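Long-range contacts in lysozyme, putative (PDB 2WAG), which probably cleaves peptidoglycan of bacterial cell walls as a family GH25 lysozyme, acting on its glycosidic bonds: residues K39-K44 with T66-G71; F76-K81 with E120-E125; P101-V106 with K140-A145; D162-S167 with W180-Y185. All coordinates share one frame; numbering follows the deposited sequence. Where two conformers were deposited one is given.

How the contacts relate
Contacts 1, 3 and 4 are buried and join parallel strands of one curled sheet; contact 2, only partly buried, lies at its periphery, packing the loop after strand 69-75 on helix 119-137. Contacts 2 and 3 cross along the chain and share elements: that helix links the two strands of contact 3, and F76 N is probably hydrogen-bonded to D105 O. Inside the barrel, F42 of contact 1 touches V103 and I142 of contact 3 and W164 and F182 of contact 4, so aromatic packing unites the three. Backbone bonds dominate contacts 1 and 3, contact 4 adds an indole bond, and contact 2 relies on apolar edges and a carboxylate beside a helix start.

Contact 1. Residues K39-K44 with T66-G71; sequences KFAFIK and TSMRVG
G71, M68 and A41 have the largest shares of the surface buried between parallel strands 40-44 and 69-71 and the residues just before them. G71 is held at both backbone polar atoms: its N donates to A41 O at 2.9 Å, almost straight at 169°, and its O takes the N-H of I43 at 2.9 Å. Its CA lies 3.9 Å from F42 CD1, oblique to the ring. M68, just ahead of its strand, is bent at chi3 (64°) in the conformer given, which turns CE back over the neighbouring strand, 3.4 Å from F40 O and 3.9 Å from A41 CB. A41 N bonds R69 O at 3.0 Å. On the face of A41 and V70, I43 CD1 meets V70 CG1 at 3.7 Å, in the layer covered by helices 30-34 and 56-64. At the K39 end, K39 O accepts from both R69 N and a water. The grip is thus main-chain bonding, sealed toward the helices by small apolar contacts, while F40 and F42 face the barrel interior.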
loop_
_atom_site.group_PDB
_atom_site.type_symbol
_atom_site.label_atom_id
_atom_site.label_comp_id
_atom_site.label_asym_id
_atom_site.label_seq_id
_atom_site.Cartn_x
_atom_site.Cartn_y
_atom_site.Cartn_z
ATOM N N LYS A 39 21.989 1.348 -1.827
ATOM C CA LYS A 39 23.043 2.103 -1.158
ATOM C C LYS A 39 22.722 2.481 0.265
ATOM O O LYS A 39 23.612 2.890 1.015
ATOM C CB LYS A 39 23.445 3.330 -1.970
ATOM C CG LYS A 39 24.230 2.897 -3.201
ATOM C CD LYS A 39 24.874 4.038 -3.897
ATOM C CE LYS A 39 25.515 3.543 -5.166
ATOM N NZ LYS A 39 26.717 2.722 -4.866
ATOM N N PHE A 40 21.452 2.377 0.639
ATOM C CA PHE A 40 21.043 2.774 1.982
ATOM C C PHE A 40 19.837 1.985 2.424
ATOM O O PHE A 40 19.105 1.410 1.607
ATOM C CB PHE A 40 20.783 4.295 2.104
ATOM C CG PHE A 40 19.627 4.818 1.263
ATOM C CD1 PHE A 40 18.342 4.882 1.775
ATOM C CD2 PHE A 40 19.860 5.328 -0.008
ATOM C CE1 PHE A 40 17.282 5.394 0.996
ATOM C CE2 PHE A 40 18.834 5.847 -0.792
ATOM C CZ PHE A 40 17.528 5.878 -0.286
ATOM N N ALA A 41 19.622 1.999 3.726
ATOM C CA ALA A 41 18.472 1.413 4.366
ATOM C C ALA A 41 18.022 2.281 5.540
ATOM O O ALA A 41 18.810 2.705 6.288
ATOM C CB ALA A 41 18.738 0.034 4.784
ATOM N N PHE A 42 16.735 2.505 5.641
ATOM C CA PHE A 42 16.141 3.034 6.868
ATOM C C PHE A 42 15.292 1.929 7.491
ATOM O O PHE A 42 14.403 1.376 6.832
ATOM C CB PHE A 42 15.288 4.269 6.576
ATOM C CG PHE A 42 16.094 5.510 6.257
ATOM C CD1 PHE A 42 16.762 6.198 7.266
ATOM C CD2 PHE A 42 16.193 5.977 4.961
ATOM C CE1 PHE A 42 17.498 7.344 6.983
ATOM C CE2 PHE A 42 16.940 7.132 4.668
ATOM C CZ PHE A 42 17.588 7.803 5.686
ATOM N N ILE A 43 15.588 1.591 8.741
ATOM C CA ILE A 43 14.993 0.457 9.402
ATOM C C ILE A 43 14.082 0.931 10.516
ATOM O O ILE A 43 14.485 1.754 11.334
ATOM C CB ILE A 43 16.115 -0.423 10.008
ATOM C CG1 ILE A 43 17.106 -0.887 8.930
ATOM C CG2 ILE A 43 15.529 -1.606 10.809
ATOM C CD1 ILE A 43 18.372 -1.441 9.523
ATOM N N LYS A 44 12.847 0.434 10.579
ATOM C CA LYS A 44 11.961 0.837 11.679
ATOM C C LYS A 44 12.524 0.366 13.016
ATOM O O LYS A 44 12.828 -0.824 13.170
ATOM C CB LYS A 44 10.568 0.253 11.520
ATOM C CG LYS A 44 9.639 0.777 12.609
ATOM C CD LYS A 44 8.213 0.243 12.453
ATOM C CE LYS A 44 7.332 0.725 13.604
ATOM N NZ LYS A 44 5.965 0.135 13.496
ATOM N N THR A 66 27.126 -4.641 6.218
ATOM C CA THR A 66 27.342 -4.366 4.800
ATOM C C THR A 66 28.007 -3.001 4.629
ATOM O O THR A 66 28.289 -2.306 5.621
ATOM C CB THR A 66 26.004 -4.376 3.997
ATOM O OG1 THR A 66 25.267 -3.175 4.257
ATOM C CG2 THR A 66 25.144 -5.620 4.315
ATOM N N SER A 67 28.200 -2.590 3.381
ATOM C CA SER A 67 28.727 -1.276 3.024
ATOM C C SER A 67 27.626 -0.218 2.887
ATOM O O SER A 67 27.913 0.919 2.538
ATOM C CB SER A 67 29.493 -1.375 1.695
ATOM O OG SER A 67 28.604 -1.636 0.619
ATOM N N MET A 68 26.374 -0.614 3.102
ATOM C CA MET A 68 25.257 0.324 2.938
ATOM C C MET A 68 25.265 1.380 4.021
ATOM O O MET A 68 25.694 1.112 5.141
ATOM C CB MET A 68 23.907 -0.405 2.994
ATOM C CG MET A 68 23.721 -1.462 1.857
ATOM S SD MET A 68 22.322 -2.623 2.025
ATOM C CE MET A 68 21.024 -1.392 1.911
ATOM N N ARG A 69 24.769 2.571 3.706
ATOM C CA ARG A 69 24.558 3.571 4.759
ATOM C C ARG A 69 23.239 3.221 5.437
ATOM O O ARG A 69 22.250 2.939 4.759
ATOM C CB ARG A 69 24.515 4.979 4.179
ATOM C CG ARG A 69 25.794 5.385 3.452
ATOM C CD ARG A 69 26.038 6.889 3.518
ATOM N NE ARG A 69 26.339 7.253 4.895
ATOM C CZ ARG A 69 26.297 8.488 5.383
ATOM N NH1 ARG A 69 26.550 8.682 6.679
ATOM N NH2 ARG A 69 26.010 9.502 4.588
ATOM N N VAL A 70 23.217 3.241 6.768
ATOM C CA VAL A 70 22.070 2.728 7.501
ATOM C C VAL A 70 21.551 3.745 8.513
ATOM O O VAL A 70 22.335 4.369 9.248
ATOM C CB VAL A 70 22.426 1.405 8.249
ATOM C CG1 VAL A 70 21.222 0.843 8.968
ATOM C CG2 VAL A 70 22.993 0.390 7.292
ATOM N N GLY A 71 20.230 3.926 8.546
ATOM C CA GLY A 71 19.596 4.764 9.544
ATOM C C GLY A 71 18.384 4.050 10.111
ATOM O O GLY A 71 17.998 2.961 9.649
HETATM O O HOH W 1 26.339 3.121 0.326
#

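Contact 2. Residues F76-K81 with E120-E125; sequences FSFDSK and EDVTKE. With SO4 (sulfate ion), chain G.
E125 reaches from the helix to the loop at K81, where its OE1 lies 3.4 Å from K81 CA and 3.7 Å from K81 CB. Bending at chi2 (-54°) turns CD away from a straight course, and the E125 and K81 side chains cross obliquely. Nearer the backbone, E125 CB sits at the edge of the F76 ring, 4.2 Å from CZ and close to the ring plane. One turn earlier V122 offers both methyls: CG2 meets the edge of the F78 ring, 3.8 Å from CE1, and CG1 approaches F76 CE2 at 4.3 Å. F78 CE1 in turn lies at the edge of F76, in its plane. The contact sets helix 119-137, the helical link of a beta-alpha-beta unit, against the loop leaving strand 69-75. K81 is the N-cap residue of helix 82-92, and E125 OE1 accepts the N-H of G82, so the carboxylate would be favoured by the helix dipole. Farther out, S77 OG takes the N-H of D79 at 2.9 Å in an ST turn that shapes the loop. S80 OG donates at 2.7 Å to O4 of a sulfate ion, probably from the crystallisation liquor, which S49 N also holds. D79 forms a salt bridge with K112, and P117 packs on both F78 and V122.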
loop_
_atom_site.group_PDB
_atom_site.type_symbol
_atom_site.label_atom_id
_atom_site.label_comp_id
_atom_site.label_asym_id
_atom_site.label_seq_id
_atom_site.Cartn_x
_atom_site.Cartn_y
_atom_site.Cartn_z
ATOM N N PHE A 76 5.670 7.911 14.188
ATOM C CA PHE A 76 5.059 8.876 15.096
ATOM C C PHE A 76 3.656 8.487 15.546
ATOM O O PHE A 76 2.856 7.985 14.745
ATOM C CB PHE A 76 5.027 10.229 14.380
ATOM C CG PHE A 76 4.589 11.394 15.235
ATOM C CD1 PHE A 76 5.408 11.908 16.232
ATOM C CD2 PHE A 76 3.358 12.000 14.998
ATOM C CE1 PHE A 76 4.971 13.014 17.015
ATOM C CE2 PHE A 76 2.947 13.107 15.734
ATOM C CZ PHE A 76 3.742 13.599 16.739
ATOM N N SER A 77 3.368 8.727 16.822
ATOM C CA SER A 77 2.036 8.585 17.378
ATOM C C SER A 77 1.429 9.956 17.636
ATOM O O SER A 77 2.094 10.859 18.152
ATOM C CB SER A 77 2.092 7.820 18.692
ATOM O OG SER A 77 0.814 7.880 19.310
ATOM N N PHE A 78 0.157 10.119 17.297
ATOM C CA PHE A 78 -0.593 11.327 17.627
ATOM C C PHE A 78 -1.089 11.337 19.068
ATOM O O PHE A 78 -1.712 12.310 19.488
ATOM C CB PHE A 78 -1.763 11.476 16.653
ATOM C CG PHE A 78 -1.322 11.657 15.234
ATOM C CD1 PHE A 78 -0.717 12.825 14.834
ATOM C CD2 PHE A 78 -1.502 10.648 14.290
ATOM C CE1 PHE A 78 -0.286 13.017 13.515
ATOM C CE2 PHE A 78 -1.073 10.838 12.976
ATOM C CZ PHE A 78 -0.476 12.013 12.590
ATOM N N ASP A 79 -0.805 10.273 19.821
ATOM C CA ASP A 79 -1.440 10.104 21.127
ATOM C C ASP A 79 -0.515 10.030 22.318
ATOM O O ASP A 79 -0.969 9.715 23.417
ATOM C CB ASP A 79 -2.383 8.913 21.077
ATOM C CG ASP A 79 -3.616 9.241 20.277
ATOM O OD1 ASP A 79 -4.399 10.111 20.700
ATOM O OD2 ASP A 79 -3.778 8.692 19.175
ATOM N N SER A 80 0.768 10.333 22.125
ATOM C CA SER A 80 1.674 10.487 23.260
ATOM C C SER A 80 2.635 11.634 23.026
ATOM O O SER A 80 2.771 12.145 21.906
ATOM C CB SER A 80 2.438 9.207 23.553
ATOM O OG SER A 80 3.183 8.795 22.431
ATOM N N LYS A 81 3.286 12.072 24.094
ATOM C CA LYS A 81 4.115 13.272 23.993
ATOM C C LYS A 81 5.365 13.058 23.152
ATOM O O LYS A 81 5.935 11.972 23.129
ATOM C CB LYS A 81 4.506 13.765 25.385
ATOM C CG LYS A 81 3.339 14.348 26.187
ATOM C CD LYS A 81 3.827 14.938 27.499
ATOM C CE LYS A 81 4.734 13.952 28.222
ATOM N NZ LYS A 81 4.016 12.823 28.875
ATOM N N GLU A 120 -1.664 22.337 15.343
ATOM C CA GLU A 120 -0.976 22.870 16.532
ATOM C C GLU A 120 -0.455 21.770 17.425
ATOM O O GLU A 120 0.639 21.862 17.985
ATOM C CB GLU A 120 -1.957 23.728 17.373
ATOM C CG GLU A 120 -1.442 24.151 18.788
ATOM C CD GLU A 120 -2.543 24.623 19.772
ATOM O OE1 GLU A 120 -2.204 25.136 20.875
ATOM O OE2 GLU A 120 -3.744 24.466 19.468
ATOM N N ASP A 121 -1.263 20.737 17.601
ATOM C CA ASP A 121 -0.874 19.674 18.496
ATOM C C ASP A 121 0.249 18.832 17.922
ATOM O O ASP A 121 1.092 18.346 18.653
ATOM C CB ASP A 121 -2.079 18.805 18.851
ATOM C CG ASP A 121 -3.117 19.556 19.652
ATOM O OD1 ASP A 121 -2.736 20.423 20.456
ATOM O OD2 ASP A 121 -4.313 19.287 19.470
ATOM N N VAL A 122 0.261 18.669 16.604
ATOM C CA VAL A 122 1.362 17.969 15.976
ATOM C C VAL A 122 2.638 18.823 16.054
ATOM O O VAL A 122 3.687 18.315 16.405
ATOM C CB VAL A 122 1.000 17.596 14.531
ATOM C CG1 VAL A 122 2.162 16.920 13.843
ATOM C CG2 VAL A 122 -0.247 16.687 14.535
ATOM N N THR A 123 2.538 20.112 15.761
ATOM C CA THR A 123 3.721 20.968 15.850
ATOM C C THR A 123 4.359 20.911 17.235
ATOM O O THR A 123 5.566 20.832 17.363
ATOM C CB THR A 123 3.379 22.404 15.461
ATOM O OG1 THR A 123 2.894 22.429 14.114
ATOM C CG2 THR A 123 4.609 23.324 15.592
ATOM N N LYS A 124 3.537 20.947 18.288
ATOM C CA LYS A 124 4.111 20.937 19.635
ATOM C C LYS A 124 4.957 19.687 19.863
ATOM O O LYS A 124 6.102 19.745 20.334
ATOM C CB LYS A 124 3.018 20.956 20.725
ATOM C CG LYS A 124 2.266 22.247 20.868
ATOM C CD LYS A 124 1.255 22.119 22.029
ATOM C CE LYS A 124 0.291 23.264 22.092
ATOM N NZ LYS A 124 -0.503 23.203 23.357
ATOM N N GLU A 125 4.380 18.522 19.568
ATOM C CA GLU A 125 5.021 17.285 19.953
ATOM C C GLU A 125 6.142 16.907 18.986
ATOM O O GLU A 125 7.209 16.455 19.398
ATOM C CB GLU A 125 3.992 16.150 20.065
ATOM C CG GLU A 125 2.826 16.475 21.012
ATOM C CD GLU A 125 3.260 16.902 22.403
ATOM O OE1 GLU A 125 4.330 16.474 22.870
ATOM O OE2 GLU A 125 2.469 17.650 23.040
HETATM S S SO4 G . 1.194 5.634 21.991
HETATM O O1 SO4 G . 0.682 5.086 20.746
HETATM O O2 SO4 G . 2.534 5.315 22.471
HETATM O O3 SO4 G . 0.194 5.789 23.056
HETATM O O4 SO4 G . 1.382 7.042 21.570
#

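Contact 3. Residues P101-V106 with K140-A145; sequences PPVIDV and KVILYA
Y144 lies alongside D105, the two side chains pointing the same way on one face of a parallel strand pair. Its CB rests 4.0 Å from V103 CG1 and equally far from D105 CA. CG is anti to the backbone N (chi1 168°), and beyond it CD2 and CE2 lie nearest the carboxylate: CD2 is 3.3 Å from D105 CG, and CE2 3.7 Å from D105 OD1. The carboxylate and ring planes stand 48° apart. At the tip, OH is hydrogen-bonded to Q184 OE1, and W164 meets the ring edge-to-face. These strands, joined through helix 119-137, form a beta-alpha-beta unit of the family's TIM-type barrel, with D105 near the C-terminal end of its strand. Along the pair, main-chain bonds alternate from I142 N to P102 O at 3.0 Å to V106 N to Y144 O at 2.8 Å. On the opposite face I104 CD1 touches V141 CG1 at 4.0 Å, and L126 and M129 of the helix cover I104.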
loop_
_atom_site.group_PDB
_atom_site.type_symbol
_atom_site.label_atom_id
_atom_site.label_comp_id
_atom_site.label_asym_id
_atom_site.label_seq_id
_atom_site.Cartn_x
_atom_site.Cartn_y
_atom_site.Cartn_z
ATOM N N PRO A 101 21.042 10.162 9.319
ATOM C CA PRO A 101 20.277 10.891 10.335
ATOM C C PRO A 101 19.003 10.144 10.719
ATOM O O PRO A 101 18.471 9.340 9.923
ATOM C CB PRO A 101 19.938 12.211 9.648
ATOM C CG PRO A 101 21.002 12.353 8.548
ATOM C CD PRO A 101 21.209 10.939 8.083
ATOM N N PRO A 102 18.484 10.430 11.915
ATOM C CA PRO A 102 17.219 9.820 12.324
ATOM C C PRO A 102 16.052 10.317 11.490
ATOM O O PRO A 102 16.060 11.458 11.006
ATOM C CB PRO A 102 17.042 10.285 13.773
ATOM C CG PRO A 102 17.971 11.392 13.975
ATOM C CD PRO A 102 18.999 11.408 12.895
ATOM N N VAL A 103 15.070 9.445 11.320
ATOM C CA VAL A 103 13.843 9.779 10.628
ATOM C C VAL A 103 12.626 9.686 11.556
ATOM O O VAL A 103 12.522 8.763 12.298
ATOM C CB VAL A 103 13.612 8.820 9.467
ATOM C CG1 VAL A 103 12.259 9.009 8.816
ATOM C CG2 VAL A 103 14.761 8.870 8.465
ATOM N N ILE A 104 11.740 10.687 11.451
ATOM C CA ILE A 104 10.426 10.572 12.073
ATOM C C ILE A 104 9.399 10.457 10.948
ATOM O O ILE A 104 9.344 11.318 10.065
ATOM C CB ILE A 104 10.085 11.761 12.984
ATOM C CG1 ILE A 104 11.193 12.013 14.017
ATOM C CG2 ILE A 104 8.763 11.477 13.677
ATOM C CD1 ILE A 104 11.061 13.356 14.720
ATOM N N ASP A 105 8.606 9.387 11.010
ATOM C CA ASP A 105 7.630 9.041 10.001
ATOM C C ASP A 105 6.252 9.522 10.484
ATOM O O ASP A 105 5.756 9.047 11.518
ATOM C CB ASP A 105 7.708 7.517 9.813
ATOM C CG ASP A 105 6.714 6.953 8.815
ATOM O OD1 ASP A 105 5.550 7.438 8.738
ATOM O OD2 ASP A 105 7.108 5.966 8.160
ATOM N N VAL A 106 5.687 10.491 9.767
ATOM C CA VAL A 106 4.410 11.132 10.150
ATOM C C VAL A 106 3.372 10.807 9.074
ATOM O O VAL A 106 3.473 11.281 7.922
ATOM C CB VAL A 106 4.570 12.651 10.282
ATOM C CG1 VAL A 106 3.271 13.288 10.741
ATOM C CG2 VAL A 106 5.729 13.015 11.222
ATOM N N LYS A 140 20.890 16.601 11.429
ATOM C CA LYS A 140 19.600 17.160 11.032
ATOM C C LYS A 140 18.591 16.036 10.822
ATOM O O LYS A 140 18.866 15.043 10.141
ATOM C CB LYS A 140 19.734 17.969 9.746
ATOM C CG LYS A 140 18.384 18.311 9.121
ATOM C CD LYS A 140 18.536 18.948 7.750
ATOM C CE LYS A 140 19.280 20.269 7.818
ATOM N NZ LYS A 140 19.469 20.837 6.455
ATOM N N VAL A 141 17.424 16.181 11.428
ATOM C CA VAL A 141 16.395 15.145 11.384
ATOM C C VAL A 141 15.654 15.156 10.048
ATOM O O VAL A 141 15.424 16.220 9.425
ATOM C CB VAL A 141 15.448 15.327 12.576
ATOM C CG1 VAL A 141 14.253 14.371 12.501
ATOM C CG2 VAL A 141 16.247 15.155 13.867
ATOM N N ILE A 142 15.329 13.948 9.581
ATOM C CA ILE A 142 14.514 13.764 8.383
ATOM C C ILE A 142 13.067 13.488 8.778
ATOM O O ILE A 142 12.826 12.666 9.660
ATOM C CB ILE A 142 15.046 12.545 7.583
ATOM C CG1 ILE A 142 16.494 12.767 7.108
ATOM C CG2 ILE A 142 14.144 12.269 6.386
ATOM C CD1 ILE A 142 17.203 11.467 6.824
ATOM N N LEU A 143 12.123 14.166 8.122
ATOM C CA LEU A 143 10.707 13.849 8.289
ATOM C C LEU A 143 10.209 13.120 7.051
ATOM O O LEU A 143 10.317 13.664 5.942
ATOM C CB LEU A 143 9.871 15.114 8.484
ATOM C CG LEU A 143 10.263 15.977 9.689
ATOM C CD1 LEU A 143 9.427 17.242 9.727
ATOM C CD2 LEU A 143 10.126 15.192 11.015
ATOM N N TYR A 144 9.692 11.902 7.244
ATOM C CA TYR A 144 8.987 11.196 6.177
ATOM C C TYR A 144 7.517 11.505 6.320
ATOM O O TYR A 144 6.982 11.493 7.438
ATOM C CB TYR A 144 9.187 9.693 6.323
ATOM C CG TYR A 144 8.268 8.875 5.430
ATOM C CD1 TYR A 144 8.656 8.482 4.146
ATOM C CD2 TYR A 144 6.998 8.496 5.888
ATOM C CE1 TYR A 144 7.800 7.719 3.345
ATOM C CE2 TYR A 144 6.130 7.757 5.090
ATOM C CZ TYR A 144 6.541 7.352 3.831
ATOM O OH TYR A 144 5.689 6.575 3.075
ATOM N N ALA A 145 6.873 11.729 5.218
ATOM C CA ALA A 145 5.423 11.940 5.210
ATOM C C ALA A 145 4.778 11.464 3.930
ATOM O O ALA A 145 5.404 11.470 2.930
ATOM C CB ALA A 145 5.091 13.421 5.411
#

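Contact 4. Residues D162-S167 with W180-Y185; sequences DIWIRS and WTFWQY. With SO4 (sulfate ion), chain F; SO4 (sulfate ion), chain D.
W164 and F182 form the dense part of this strand pair. F182 CB lies over the five-membered ring of W164, a CH-pi contact 3.7 Å from its centroid, and the edge of the F182 ring turns toward the W164 face with the planes at 54°. At the indole rim, W164 NE1 is 3.7 Å from Q184 CB and donates to N204, while Q184 NE2 is bonded to D20. On the sheet face of I165, W183 has CG anti to the backbone N (chi1 163°); its indole NE1-H donates in the ring plane to S167 O, 2.9 Å away and nearly straight (176°). I163 O is gripped twice, by T181 N at 2.8 Å and F182 N at 3.2 Å, and T181 is an extra residue in the register, consistent with a beta bulge. The ends are wetter. Water joins I163 N to T181 OG1, which also binds glycerol, while exposed R166, in the conformer given, sends NH2 to O1 of a sulfate, probably from the crystallisation liquor, at 2.9 Å. Parallel neighbours linked by twelve residues without a helix fit the irregular beta/alpha barrel of GH25 lysozymes, whose later strands lack the usual intervening helices.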
loop_
_atom_site.group_PDB
_atom_site.type_symbol
_atom_site.label_atom_id
_atom_site.label_comp_id
_atom_site.label_asym_id
_atom_site.label_seq_id
_atom_site.Cartn_x
_atom_site.Cartn_y
_atom_site.Cartn_z
ATOM N N ASP A 162 15.046 17.797 6.864
ATOM C CA ASP A 162 14.950 17.399 5.446
ATOM C C ASP A 162 13.691 16.551 5.249
ATOM O O ASP A 162 13.215 15.915 6.198
ATOM C CB ASP A 162 16.168 16.549 5.055
ATOM C CG ASP A 162 17.415 17.391 4.783
ATOM O OD1 ASP A 162 17.277 18.615 4.601
ATOM O OD2 ASP A 162 18.504 16.804 4.702
ATOM N N ILE A 163 13.152 16.568 4.035
ATOM C CA ILE A 163 11.886 15.895 3.739
ATOM C C ILE A 163 12.090 14.636 2.908
ATOM O O ILE A 163 12.818 14.632 1.906
ATOM C CB ILE A 163 10.898 16.836 2.999
ATOM C CG1 ILE A 163 10.703 18.158 3.774
ATOM C CG2 ILE A 163 9.563 16.112 2.730
ATOM C CD1 ILE A 163 10.215 17.958 5.205
ATOM N N TRP A 164 11.441 13.572 3.367
ATOM C CA TRP A 164 11.382 12.318 2.639
ATOM C C TRP A 164 9.906 12.134 2.270
ATOM O O TRP A 164 9.062 11.956 3.155
ATOM C CB TRP A 164 11.925 11.200 3.533
ATOM C CG TRP A 164 11.849 9.790 3.010
ATOM C CD1 TRP A 164 11.452 9.348 1.768
ATOM C CD2 TRP A 164 12.180 8.633 3.770
ATOM N NE1 TRP A 164 11.521 7.962 1.728
ATOM C CE2 TRP A 164 11.948 7.502 2.952
ATOM C CE3 TRP A 164 12.603 8.441 5.096
ATOM C CZ2 TRP A 164 12.144 6.193 3.416
ATOM C CZ3 TRP A 164 12.806 7.167 5.555
ATOM C CH2 TRP A 164 12.561 6.045 4.727
ATOM N N ILE A 165 9.569 12.240 0.983
ATOM C CA ILE A 165 8.162 12.247 0.554
ATOM C C ILE A 165 7.767 10.927 -0.106
ATOM O O ILE A 165 8.522 10.377 -0.923
ATOM C CB ILE A 165 7.892 13.445 -0.409
ATOM C CG1 ILE A 165 6.398 13.586 -0.727
ATOM C CG2 ILE A 165 8.732 13.355 -1.695
ATOM C CD1 ILE A 165 5.508 13.959 0.473
ATOM N N ARG A 166 6.588 10.418 0.241
ATOM C CA ARG A 166 6.039 9.280 -0.490
ATOM C C ARG A 166 5.333 9.777 -1.746
ATOM O O ARG A 166 4.458 10.642 -1.679
ATOM C CB ARG A 166 5.045 8.494 0.373
ATOM C CG ARG A 166 4.629 7.178 -0.284
ATOM C CD ARG A 166 3.527 6.434 0.471
ATOM N NE ARG A 166 2.214 6.981 0.133
ATOM C CZ ARG A 166 1.077 6.661 0.751
ATOM N NH1 ARG A 166 1.066 5.796 1.765
ATOM N NH2 ARG A 166 -0.058 7.214 0.348
ATOM N N SER A 167 5.711 9.207 -2.886
ATOM C CA SER A 167 5.015 9.490 -4.137
ATOM C C SER A 167 5.080 8.261 -5.044
ATOM O O SER A 167 6.005 8.136 -5.861
ATOM C CB SER A 167 5.625 10.713 -4.812
ATOM O OG SER A 167 4.867 11.116 -5.942
ATOM N N TRP A 180 12.672 18.151 -2.007
ATOM C CA TRP A 180 12.749 16.925 -1.213
ATOM C C TRP A 180 14.174 16.387 -1.182
ATOM O O TRP A 180 15.001 16.676 -2.078
ATOM C CB TRP A 180 11.760 15.854 -1.708
ATOM C CG TRP A 180 11.894 15.516 -3.168
ATOM C CD1 TRP A 180 11.230 16.096 -4.198
ATOM C CD2 TRP A 180 12.789 14.552 -3.755
ATOM N NE1 TRP A 180 11.633 15.538 -5.396
ATOM C CE2 TRP A 180 12.592 14.594 -5.153
ATOM C CE3 TRP A 180 13.726 13.651 -3.238
ATOM C CZ2 TRP A 180 13.301 13.769 -6.035
ATOM C CZ3 TRP A 180 14.430 12.828 -4.115
ATOM C CH2 TRP A 180 14.213 12.894 -5.498
ATOM N N THR A 181 14.464 15.584 -0.160
ATOM C CA THR A 181 15.779 14.964 0.003
ATOM C C THR A 181 15.748 13.455 -0.321
ATOM O O THR A 181 16.689 12.932 -0.905
ATOM C CB THR A 181 16.321 15.203 1.430
ATOM O OG1 THR A 181 16.362 16.613 1.690
ATOM C CG2 THR A 181 17.706 14.578 1.614
ATOM N N PHE A 182 14.669 12.774 0.065
ATOM C CA PHE A 182 14.415 11.395 -0.345
ATOM C C PHE A 182 13.014 11.294 -0.912
ATOM O O PHE A 182 12.109 12.058 -0.535
ATOM C CB PHE A 182 14.541 10.414 0.835
ATOM C CG PHE A 182 15.933 10.322 1.419
ATOM C CD1 PHE A 182 16.843 9.353 0.978
ATOM C CD2 PHE A 182 16.326 11.184 2.449
ATOM C CE1 PHE A 182 18.110 9.244 1.553
ATOM C CE2 PHE A 182 17.599 11.111 2.998
ATOM C CZ PHE A 182 18.495 10.142 2.564
ATOM N N TRP A 183 12.838 10.322 -1.806
ATOM C CA TRP A 183 11.542 10.069 -2.460
ATOM C C TRP A 183 11.264 8.567 -2.414
ATOM O O TRP A 183 12.049 7.780 -2.939
ATOM C CB TRP A 183 11.627 10.558 -3.920
ATOM C CG TRP A 183 10.570 10.059 -4.867
ATOM C CD1 TRP A 183 9.286 9.685 -4.573
ATOM C CD2 TRP A 183 10.718 9.913 -6.288
ATOM N NE1 TRP A 183 8.638 9.268 -5.725
ATOM C CE2 TRP A 183 9.493 9.418 -6.790
ATOM C CE3 TRP A 183 11.766 10.179 -7.189
ATOM C CZ2 TRP A 183 9.292 9.164 -8.151
ATOM C CZ3 TRP A 183 11.560 9.928 -8.549
ATOM C CH2 TRP A 183 10.329 9.423 -9.007
ATOM N N GLN A 184 10.173 8.180 -1.752
ATOM C CA GLN A 184 9.711 6.783 -1.767
ATOM C C GLN A 184 8.842 6.599 -2.994
ATOM O O GLN A 184 7.754 7.201 -3.103
ATOM C CB GLN A 184 8.913 6.463 -0.508
ATOM C CG GLN A 184 8.503 5.016 -0.383
ATOM C CD GLN A 184 7.869 4.810 0.940
ATOM O OE1 GLN A 184 6.688 5.046 1.089
ATOM N NE2 GLN A 184 8.663 4.467 1.933
ATOM N N TYR A 185 9.320 5.782 -3.935
ATOM C CA TYR A 185 8.653 5.680 -5.237
ATOM C C TYR A 185 7.837 4.408 -5.447
ATOM O O TYR A 185 7.042 4.334 -6.396
ATOM C CB TYR A 185 9.651 5.892 -6.376
ATOM C CG TYR A 185 10.722 4.843 -6.505
ATOM C CD1 TYR A 185 10.515 3.706 -7.298
ATOM C CD2 TYR A 185 11.928 4.968 -5.842
ATOM C CE1 TYR A 185 11.493 2.745 -7.442
ATOM C CE2 TYR A 185 12.923 4.022 -5.975
ATOM C CZ TYR A 185 12.709 2.910 -6.770
ATOM O OH TYR A 185 13.737 1.988 -6.891
HETATM S S SO4 F . 0.921 8.340 -3.286
HETATM O O1 SO4 F . 0.198 8.822 -2.090
HETATM O O2 SO4 F . 1.016 9.562 -4.036
HETATM O O3 SO4 F . 2.165 7.848 -2.840
HETATM O O4 SO4 F . -0.046 7.418 -3.809
HETATM S S SO4 D . 13.423 0.851 -10.287
HETATM O O1 SO4 D . 12.936 2.205 -10.581
HETATM O O2 SO4 D . 14.902 0.874 -10.402
HETATM O O3 SO4 D . 12.940 -0.082 -11.322
HETATM O O4 SO4 D . 13.198 0.296 -8.934
HETATM O O HOH W 2 14.220 18.276 1.947
#